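Local coordinates for Slr1438 protein (Synechocystis sp., PDB 3K25) that is of uncertain function but belongs to the aldose 1-epimerase family, and so probably binds carbohydrate and may act as an isomerase, at residues 59-71 and 157-169. Residues are numbered along the deposited sequence; the frame is centred on the assembly and turned at random.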
# COMPACT_ATOMS: atom_id res chain seq x y z
N SER A 59 1.33 -6.03 13.21
CA SER A 59 1.09 -5.35 11.95
C SER A 59 2.14 -5.84 10.97
O SER A 59 3.28 -6.11 11.35
CB SER A 59 1.24 -3.84 12.12
OG SER A 59 2.58 -3.50 12.40
N VAL A 60 1.75 -5.96 9.71
CA VAL A 60 2.69 -6.43 8.71
C VAL A 60 3.71 -5.34 8.41
O VAL A 60 3.36 -4.17 8.29
CB VAL A 60 1.96 -6.86 7.41
CG1 VAL A 60 0.86 -5.87 7.07
CG2 VAL A 60 2.95 -6.95 6.27
N ARG A 61 4.97 -5.76 8.32
CA ARG A 61 6.10 -4.87 8.02
C ARG A 61 6.78 -5.41 6.78
O ARG A 61 7.63 -6.29 6.85
CB ARG A 61 7.12 -4.86 9.15
CG ARG A 61 6.73 -4.04 10.34
CD ARG A 61 7.18 -2.59 10.22
NE ARG A 61 6.69 -1.81 11.35
CZ ARG A 61 5.42 -1.47 11.52
NH1 ARG A 61 4.50 -1.83 10.63
NH2 ARG A 61 5.05 -0.79 12.60
N GLY A 62 6.39 -4.87 5.63
CA GLY A 62 6.97 -5.31 4.38
C GLY A 62 5.83 -5.56 3.43
O GLY A 62 4.68 -5.38 3.79
N GLY A 63 6.14 -5.97 2.20
CA GLY A 63 5.08 -6.21 1.25
C GLY A 63 4.37 -4.93 0.85
O GLY A 63 4.96 -3.84 0.88
N ILE A 64 3.10 -5.06 0.47
CA ILE A 64 2.34 -3.91 0.04
C ILE A 64 0.99 -3.78 0.75
O ILE A 64 -0.06 -4.15 0.22
CB ILE A 64 2.12 -3.96 -1.48
CG1 ILE A 64 3.45 -4.23 -2.18
CG2 ILE A 64 1.56 -2.63 -1.97
CD1 ILE A 64 3.33 -4.45 -3.66
N PRO A 65 1.01 -3.28 2.00
CA PRO A 65 -0.24 -3.13 2.75
C PRO A 65 -1.21 -2.12 2.09
O PRO A 65 -0.80 -1.15 1.44
CB PRO A 65 0.24 -2.67 4.12
CG PRO A 65 1.58 -3.40 4.25
CD PRO A 65 2.18 -3.13 2.89
N ILE A 66 -2.50 -2.39 2.27
CA ILE A 66 -3.56 -1.56 1.71
C ILE A 66 -4.16 -0.69 2.80
O ILE A 66 -4.49 -1.18 3.88
CB ILE A 66 -4.65 -2.47 1.11
CG1 ILE A 66 -4.04 -3.32 0.00
CG2 ILE A 66 -5.83 -1.64 0.61
CD1 ILE A 66 -4.96 -4.39 -0.51
N LEU A 67 -4.31 0.60 2.51
CA LEU A 67 -4.87 1.56 3.47
C LEU A 67 -6.29 1.99 3.06
O LEU A 67 -6.46 2.71 2.06
CB LEU A 67 -3.95 2.78 3.59
CG LEU A 67 -2.44 2.51 3.53
CD1 LEU A 67 -1.69 3.84 3.62
CD2 LEU A 67 -2.00 1.57 4.64
N PHE A 68 -7.29 1.57 3.83
CA PHE A 68 -8.70 1.90 3.54
C PHE A 68 -9.59 1.65 4.77
O PHE A 68 -9.43 0.64 5.46
CB PHE A 68 -9.18 1.03 2.37
CG PHE A 68 -10.65 1.15 2.08
CD1 PHE A 68 -11.12 2.10 1.18
CD2 PHE A 68 -11.57 0.30 2.69
CE1 PHE A 68 -12.48 2.19 0.89
CE2 PHE A 68 -12.92 0.39 2.41
CZ PHE A 68 -13.38 1.33 1.50
N PRO A 69 -10.56 2.52 5.04
CA PRO A 69 -10.97 3.74 4.33
C PRO A 69 -10.21 5.02 4.70
O PRO A 69 -10.69 6.11 4.45
CB PRO A 69 -12.45 3.84 4.67
CG PRO A 69 -12.47 3.37 6.11
CD PRO A 69 -11.55 2.17 6.08
N ILE A 70 -9.03 4.90 5.32
CA ILE A 70 -8.23 6.08 5.62
C ILE A 70 -6.75 5.73 5.56
O ILE A 70 -6.37 4.55 5.65
CB ILE A 70 -8.47 6.69 7.05
CG1 ILE A 70 -7.96 5.72 8.13
CG2 ILE A 70 -9.94 7.06 7.23
CD1 ILE A 70 -7.99 6.28 9.56
N CYS A 71 -5.92 6.76 5.40
CA CYS A 71 -4.49 6.60 5.38
C CYS A 71 -4.00 7.36 6.61
O CYS A 71 -4.39 8.51 6.84
CB CYS A 71 -3.90 7.17 4.09
SG CYS A 71 -4.55 6.42 2.56
N MSE A 157 -20.32 8.02 -0.06
CA MSE A 157 -19.32 7.38 0.78
C MSE A 157 -17.98 8.09 0.68
O MSE A 157 -17.36 8.14 -0.38
CB MSE A 157 -19.16 5.92 0.36
CG MSE A 157 -18.12 5.15 1.15
SE MSE A 157 -17.90 3.35 0.47
CE MSE A 157 -16.86 3.78 -1.11
N PRO A 158 -17.54 8.70 1.78
CA PRO A 158 -16.25 9.39 1.72
C PRO A 158 -15.21 8.32 2.01
O PRO A 158 -15.51 7.34 2.68
CB PRO A 158 -16.37 10.41 2.84
CG PRO A 158 -17.13 9.66 3.88
CD PRO A 158 -18.20 8.94 3.08
N PHE A 159 -14.01 8.48 1.48
CA PHE A 159 -12.97 7.48 1.74
C PHE A 159 -11.59 7.91 1.29
O PHE A 159 -11.41 8.90 0.57
CB PHE A 159 -13.31 6.16 1.05
CG PHE A 159 -12.93 6.13 -0.40
CD1 PHE A 159 -13.77 6.69 -1.37
CD2 PHE A 159 -11.70 5.60 -0.80
CE1 PHE A 159 -13.38 6.74 -2.71
CE2 PHE A 159 -11.29 5.64 -2.14
CZ PHE A 159 -12.14 6.21 -3.10
N SER A 160 -10.61 7.14 1.73
CA SER A 160 -9.22 7.32 1.37
C SER A 160 -8.69 5.93 1.07
O SER A 160 -9.09 4.95 1.72
CB SER A 160 -8.43 7.95 2.51
OG SER A 160 -8.26 9.34 2.30
N LEU A 161 -7.82 5.84 0.08
CA LEU A 161 -7.23 4.57 -0.30
C LEU A 161 -5.73 4.76 -0.51
O LEU A 161 -5.31 5.73 -1.13
CB LEU A 161 -7.88 4.03 -1.59
CG LEU A 161 -7.25 2.74 -2.12
CD1 LEU A 161 -7.18 1.69 -1.00
CD2 LEU A 161 -8.04 2.21 -3.30
N GLY A 162 -4.94 3.84 0.02
CA GLY A 162 -3.51 3.95 -0.15
C GLY A 162 -2.77 2.63 -0.22
O GLY A 162 -3.24 1.59 0.26
N PHE A 163 -1.60 2.65 -0.85
CA PHE A 163 -0.78 1.46 -0.97
C PHE A 163 0.51 1.82 -0.27
O PHE A 163 1.07 2.90 -0.47
CB PHE A 163 -0.57 1.09 -2.44
CG PHE A 163 -1.82 0.55 -3.10
CD1 PHE A 163 -2.09 -0.82 -3.09
CD2 PHE A 163 -2.75 1.41 -3.68
CE1 PHE A 163 -3.28 -1.32 -3.65
CE2 PHE A 163 -3.94 0.93 -4.23
CZ PHE A 163 -4.20 -0.44 -4.22
N HIS A 164 0.98 0.90 0.57
CA HIS A 164 2.15 1.11 1.40
C HIS A 164 3.32 0.18 1.04
O HIS A 164 3.85 -0.53 1.90
CB HIS A 164 1.69 0.90 2.85
CG HIS A 164 2.69 1.28 3.89
ND1 HIS A 164 2.32 1.92 5.05
CD2 HIS A 164 4.02 1.04 3.99
CE1 HIS A 164 3.39 2.06 5.83
NE2 HIS A 164 4.43 1.53 5.20
N PRO A 165 3.75 0.18 -0.23
CA PRO A 165 4.85 -0.71 -0.62
C PRO A 165 6.17 -0.50 0.12
O PRO A 165 6.63 0.63 0.32
CB PRO A 165 5.00 -0.44 -2.12
CG PRO A 165 4.68 1.03 -2.21
CD PRO A 165 3.44 1.14 -1.31
N TYR A 166 6.78 -1.62 0.53
CA TYR A 166 8.07 -1.62 1.21
C TYR A 166 9.11 -2.10 0.19
O TYR A 166 9.29 -3.31 0.03
CB TYR A 166 8.06 -2.60 2.37
CG TYR A 166 7.24 -2.19 3.56
CD1 TYR A 166 7.86 -1.70 4.71
CD2 TYR A 166 5.86 -2.33 3.56
CE1 TYR A 166 7.12 -1.38 5.83
CE2 TYR A 166 5.10 -2.01 4.67
CZ TYR A 166 5.74 -1.54 5.81
OH TYR A 166 5.01 -1.26 6.95
N PHE A 167 9.78 -1.17 -0.49
CA PHE A 167 10.78 -1.56 -1.47
C PHE A 167 12.11 -1.89 -0.81
O PHE A 167 12.55 -1.19 0.12
CB PHE A 167 10.96 -0.45 -2.48
CG PHE A 167 9.71 -0.16 -3.24
CD1 PHE A 167 9.16 -1.11 -4.09
CD2 PHE A 167 9.07 1.08 -3.11
CE1 PHE A 167 8.00 -0.85 -4.80
CE2 PHE A 167 7.91 1.35 -3.81
CZ PHE A 167 7.37 0.38 -4.66
N PHE A 168 12.74 -2.98 -1.27
CA PHE A 168 14.02 -3.43 -0.71
C PHE A 168 15.04 -2.34 -0.92
O PHE A 168 15.12 -1.76 -2.00
CB PHE A 168 14.49 -4.72 -1.39
CG PHE A 168 15.72 -5.33 -0.74
CD1 PHE A 168 15.71 -5.71 0.60
CD2 PHE A 168 16.89 -5.53 -1.48
CE1 PHE A 168 16.85 -6.27 1.20
CE2 PHE A 168 18.02 -6.09 -0.89
CZ PHE A 168 18.00 -6.47 0.45
N CYS A 169 15.82 -2.06 0.11
CA CYS A 169 16.81 -1.01 0.01
C CYS A 169 17.82 -1.10 1.15
O CYS A 169 17.52 -0.73 2.28
CB CYS A 169 16.10 0.33 0.05
SG CYS A 169 17.14 1.73 -0.34
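Tyr166 lays one face of its ring against the Gly62 backbone, with Gly62 CA 3.5 Å from the ring centroid in a CH-pi contact. CG is anti to the residue's own carbonyl carbon (chi1 -71°), which carries the ring over that bare peptide, while CD of Pro65 meets the ring edge 3.6 Å from Tyr166 CE2. In the backbone, Tyr166 N donates to Gly63 O (2.9 Å), and His164 N donates to Pro65 O. An alanine at Tyr166 would keep the backbone bond but would probably strip the aromatic face from the Gly62 peptide and open a gap beside Pro65 CD. Farther along, the two segments form a short antiparallel pairing in the beta-rich aldose 1-epimerase fold: Leu67 and Gly162 exchange both backbone bonds, the one from Leu67 N to Gly162 O nearly straight at 167°. Ile66 and Phe163 share one face, where Ile66 packs on strand 130-139 and its CG2 also touches Leu161 CD1 (3.9 Å). On the other face, Leu67 and Cys71 pack on Trp256. Past the cis peptide before Pro69, Phe159 CD2 approaches the Phe68 ring edge. From Gly62 to Cys71 the contact is buried and close-packed; at the partly exposed Arg61 it slackens, NH1 lying 3.8 Å from Tyr166 OH, too long for a hydrogen bond.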